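Local atomic coordinates of ribonucleoside-diphosphate reductase subunit beta (Clostridium botulinum, PDB entry 6ZJK), a protein that serves as the R2 (beta) subunit of a ribonucleotide reductase, whose di-iron site probably supports reduction of ribonucleoside diphosphates to deoxyribonucleotides. Residues Phe62-Trp71 and Tyr233-Leu244. Sequence-based numbering, arbitrary orientation.
Sequences FYRTMLNNFW and YINRDEVTHLVL. With FE (Fe (III) ion), chain G.
Trp-71, Asp-237 and, beyond them, the iron ligand His-140 form a hydrogen-bonded chain leading to the di-iron centre, the Trp-Asp-His arrangement familiar from R2 proteins. The indole suits its place twice over. Its NE1 donates almost straight (173°) to Asp-237 OD2 at 3.3 Å, with the acceptor in the ring plane but the donor lying above the carboxylate plane; the same oxygen also bonds His-140 NE2. One indole face receives Tyr-233 CB in a CH-pi contact, 3.5 Å from the centroid of the six-membered ring, while the phenol ring makes an offset stack with the five-membered ring.

Asn-69, in the turn that follows helix 58-68, suits its place because an amide can both lie nearly parallel to the Arg-236 guanidinium, OD1 over one face and not bonded to NE, and donate through ND2. Its backbone O takes a weak bond from Arg-236 NH2 (3.1 Å). ND2 donates to a water that in turn donates to Asp-237 OD1 and Thr-240 OG1, joining this turn to helix 225-255. Farther along, apolar Met-66 CE approaches His-241 CD2, and Phe-62 CZ meets Val-243 CG1 at 3.4 Å.

From the same helix, Glu-238 OE2 and His-241 ND1 bind one iron, whose shell Glu-137, Glu-204 and a water complete. With both oxygens engaged, the Asp-237 carboxylate is probably held as a second-shell group that helps to position His-140, consistent with a route for electron transfer to the metals.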
# COMPACT_ATOMS: atom_id res chain seq x y z
N PHE A 62 -0.50 13.49 -9.52
CA PHE A 62 -1.31 12.75 -8.59
C PHE A 62 -0.43 12.21 -7.45
O PHE A 62 -0.85 12.21 -6.35
CB PHE A 62 -2.10 11.63 -9.24
CG PHE A 62 -3.23 12.08 -10.12
CD1 PHE A 62 -3.38 13.37 -10.49
CD2 PHE A 62 -4.11 11.19 -10.58
CE1 PHE A 62 -4.42 13.75 -11.30
CE2 PHE A 62 -5.13 11.54 -11.38
CZ PHE A 62 -5.29 12.82 -11.75
N TYR A 63 0.79 11.77 -7.75
CA TYR A 63 1.71 11.28 -6.76
C TYR A 63 1.97 12.38 -5.80
O TYR A 63 1.84 12.22 -4.65
CB TYR A 63 3.00 10.81 -7.41
CG TYR A 63 4.05 10.33 -6.48
CD1 TYR A 63 4.94 11.16 -5.94
CD2 TYR A 63 4.14 9.03 -6.17
CE1 TYR A 63 5.91 10.71 -5.11
CE2 TYR A 63 5.09 8.57 -5.33
CZ TYR A 63 5.96 9.42 -4.81
OH TYR A 63 6.87 8.99 -4.01
N ARG A 64 2.29 13.54 -6.29
CA ARG A 64 2.62 14.64 -5.44
C ARG A 64 1.51 15.05 -4.51
O ARG A 64 1.72 15.22 -3.36
CB ARG A 64 3.09 15.77 -6.31
CG ARG A 64 3.54 17.02 -5.63
CD ARG A 64 4.02 18.01 -6.66
NE ARG A 64 5.45 17.90 -6.88
CZ ARG A 64 6.02 17.45 -7.99
NH1 ARG A 64 5.32 17.07 -9.02
NH2 ARG A 64 7.34 17.39 -8.07
N THR A 65 0.33 15.19 -5.06
CA THR A 65 -0.85 15.60 -4.35
C THR A 65 -1.19 14.63 -3.22
O THR A 65 -1.46 15.01 -2.15
CB THR A 65 -2.02 15.67 -5.33
OG1 THR A 65 -1.81 16.76 -6.19
CG2 THR A 65 -3.26 15.87 -4.62
N MET A 66 -1.16 13.36 -3.54
CA MET A 66 -1.50 12.34 -2.61
C MET A 66 -0.57 12.35 -1.42
O MET A 66 -1.01 12.29 -0.32
CB MET A 66 -1.53 11.00 -3.27
CG MET A 66 -2.72 10.81 -4.14
SD MET A 66 -2.76 9.33 -5.04
CE MET A 66 -3.83 8.30 -4.12
N LEU A 67 0.71 12.46 -1.64
CA LEU A 67 1.62 12.55 -0.56
C LEU A 67 1.45 13.77 0.28
O LEU A 67 1.62 13.68 1.45
CB LEU A 67 3.04 12.48 -1.07
CG LEU A 67 3.78 11.19 -0.94
CD1 LEU A 67 3.08 10.04 -1.52
CD2 LEU A 67 5.14 11.30 -1.54
N ASN A 68 1.16 14.91 -0.30
CA ASN A 68 0.95 16.12 0.47
C ASN A 68 -0.35 16.12 1.30
O ASN A 68 -0.57 16.95 2.08
CB ASN A 68 1.01 17.38 -0.36
CG ASN A 68 2.38 17.67 -0.91
OD1 ASN A 68 3.26 18.12 -0.27
ND2 ASN A 68 2.56 17.34 -2.12
N ASN A 69 -1.20 15.16 1.06
CA ASN A 69 -2.44 15.03 1.81
C ASN A 69 -2.30 14.14 3.06
O ASN A 69 -3.33 13.81 3.67
CB ASN A 69 -3.55 14.45 0.93
CG ASN A 69 -4.14 15.47 -0.03
OD1 ASN A 69 -4.01 16.69 0.15
ND2 ASN A 69 -4.78 14.97 -1.07
N PHE A 70 -1.09 13.70 3.41
CA PHE A 70 -0.89 12.74 4.50
C PHE A 70 -1.37 13.29 5.85
O PHE A 70 -1.11 14.45 6.19
CB PHE A 70 0.60 12.33 4.57
CG PHE A 70 0.95 11.41 5.74
CD1 PHE A 70 0.71 10.05 5.67
CD2 PHE A 70 1.57 11.90 6.88
CE1 PHE A 70 1.06 9.21 6.74
CE2 PHE A 70 1.93 11.07 7.94
CZ PHE A 70 1.66 9.72 7.87
N TRP A 71 -2.05 12.46 6.60
CA TRP A 71 -2.56 12.83 7.90
C TRP A 71 -2.61 11.61 8.82
O TRP A 71 -2.62 10.50 8.37
CB TRP A 71 -3.94 13.51 7.78
CG TRP A 71 -4.97 12.64 7.20
CD1 TRP A 71 -5.05 12.24 5.93
CD2 TRP A 71 -6.05 12.04 7.88
NE1 TRP A 71 -6.10 11.43 5.77
CE2 TRP A 71 -6.74 11.28 6.96
CE3 TRP A 71 -6.50 12.05 9.19
CZ2 TRP A 71 -7.84 10.55 7.29
CZ3 TRP A 71 -7.58 11.33 9.51
CH2 TRP A 71 -8.25 10.60 8.58
N TYR A 233 -10.95 14.95 6.27
CA TYR A 233 -9.68 14.43 5.75
C TYR A 233 -9.91 13.23 4.84
O TYR A 233 -9.27 13.11 3.79
CB TYR A 233 -8.75 14.07 6.91
CG TYR A 233 -8.03 15.26 7.49
CD1 TYR A 233 -6.84 15.73 6.90
CD2 TYR A 233 -8.52 15.92 8.60
CE1 TYR A 233 -6.18 16.82 7.42
CE2 TYR A 233 -7.86 17.01 9.13
CZ TYR A 233 -6.68 17.45 8.55
OH TYR A 233 -6.02 18.54 9.07
N ILE A 234 -10.85 12.41 5.20
CA ILE A 234 -11.16 11.27 4.41
C ILE A 234 -11.75 11.72 3.08
O ILE A 234 -11.46 11.16 2.09
CB ILE A 234 -12.16 10.37 5.11
CG1 ILE A 234 -11.62 9.88 6.45
CG2 ILE A 234 -12.50 9.18 4.28
CD1 ILE A 234 -12.43 8.76 7.02
N ASN A 235 -12.60 12.73 3.11
CA ASN A 235 -13.25 13.30 1.94
C ASN A 235 -12.15 13.80 1.00
O ASN A 235 -12.15 13.45 -0.09
CB ASN A 235 -14.17 14.44 2.36
CG ASN A 235 -15.24 14.77 1.33
OD1 ASN A 235 -15.17 14.44 0.18
ND2 ASN A 235 -16.25 15.43 1.80
N ARG A 236 -11.21 14.58 1.49
CA ARG A 236 -10.08 15.02 0.73
C ARG A 236 -9.36 13.88 -0.01
O ARG A 236 -9.22 13.95 -1.19
CB ARG A 236 -9.16 15.80 1.58
CG ARG A 236 -8.04 16.43 0.80
CD ARG A 236 -7.20 17.31 1.65
NE ARG A 236 -6.36 16.59 2.57
CZ ARG A 236 -5.49 17.17 3.36
NH1 ARG A 236 -5.34 18.43 3.32
NH2 ARG A 236 -4.77 16.49 4.18
N ASP A 237 -9.03 12.79 0.65
CA ASP A 237 -8.43 11.69 0.01
C ASP A 237 -9.38 11.12 -1.03
O ASP A 237 -8.99 10.80 -2.07
CB ASP A 237 -8.06 10.55 0.98
CG ASP A 237 -6.89 10.85 1.92
OD1 ASP A 237 -6.17 11.80 1.80
OD2 ASP A 237 -6.74 10.11 2.85
N GLU A 238 -10.66 11.00 -0.74
CA GLU A 238 -11.60 10.45 -1.67
C GLU A 238 -11.67 11.17 -3.02
O GLU A 238 -11.86 10.59 -3.99
CB GLU A 238 -12.97 10.35 -1.03
CG GLU A 238 -13.91 9.44 -1.72
CD GLU A 238 -13.66 7.98 -1.41
OE1 GLU A 238 -14.04 7.45 -0.38
OE2 GLU A 238 -13.00 7.35 -2.16
N VAL A 239 -11.52 12.46 -3.03
CA VAL A 239 -11.50 13.21 -4.25
C VAL A 239 -10.40 12.74 -5.18
O VAL A 239 -10.64 12.54 -6.30
CB VAL A 239 -11.34 14.69 -3.98
CG1 VAL A 239 -11.06 15.40 -5.26
CG2 VAL A 239 -12.62 15.19 -3.40
N THR A 240 -9.22 12.48 -4.64
CA THR A 240 -8.10 11.98 -5.37
C THR A 240 -8.34 10.59 -5.85
O THR A 240 -7.94 10.26 -6.90
CB THR A 240 -6.78 12.11 -4.60
OG1 THR A 240 -6.71 11.17 -3.55
CG2 THR A 240 -6.66 13.41 -4.03
N HIS A 241 -9.07 9.78 -5.12
CA HIS A 241 -9.34 8.42 -5.57
C HIS A 241 -10.31 8.42 -6.74
O HIS A 241 -10.28 7.58 -7.56
CB HIS A 241 -9.88 7.52 -4.47
CG HIS A 241 -8.99 7.37 -3.27
ND1 HIS A 241 -9.28 6.51 -2.26
CD2 HIS A 241 -7.83 7.95 -2.95
CE1 HIS A 241 -8.35 6.59 -1.34
NE2 HIS A 241 -7.47 7.48 -1.72
N LEU A 242 -11.20 9.37 -6.74
CA LEU A 242 -12.17 9.55 -7.77
C LEU A 242 -11.48 9.92 -9.07
O LEU A 242 -11.65 9.30 -10.01
CB LEU A 242 -13.05 10.69 -7.36
CG LEU A 242 -14.52 10.59 -7.46
CD1 LEU A 242 -14.97 9.24 -7.05
CD2 LEU A 242 -15.12 11.67 -6.61
N VAL A 243 -10.69 10.96 -9.05
CA VAL A 243 -9.99 11.36 -10.23
C VAL A 243 -9.05 10.31 -10.75
O VAL A 243 -8.88 10.19 -11.90
CB VAL A 243 -9.24 12.63 -10.04
CG1 VAL A 243 -8.65 13.01 -11.35
CG2 VAL A 243 -10.17 13.70 -9.59
N LEU A 244 -8.45 9.53 -9.88
CA LEU A 244 -7.61 8.42 -10.32
C LEU A 244 -8.40 7.43 -11.15
O LEU A 244 -8.02 7.10 -12.28
CB LEU A 244 -6.95 7.73 -9.12
CG LEU A 244 -6.09 6.47 -9.32
CD1 LEU A 244 -4.97 6.75 -10.31
CD2 LEU A 244 -5.50 6.00 -8.02
FE FE G . -11.31 5.63 -1.33
O HOH W 1 -4.99 12.00 -1.13
O HOH W 2 -11.09 7.09 0.25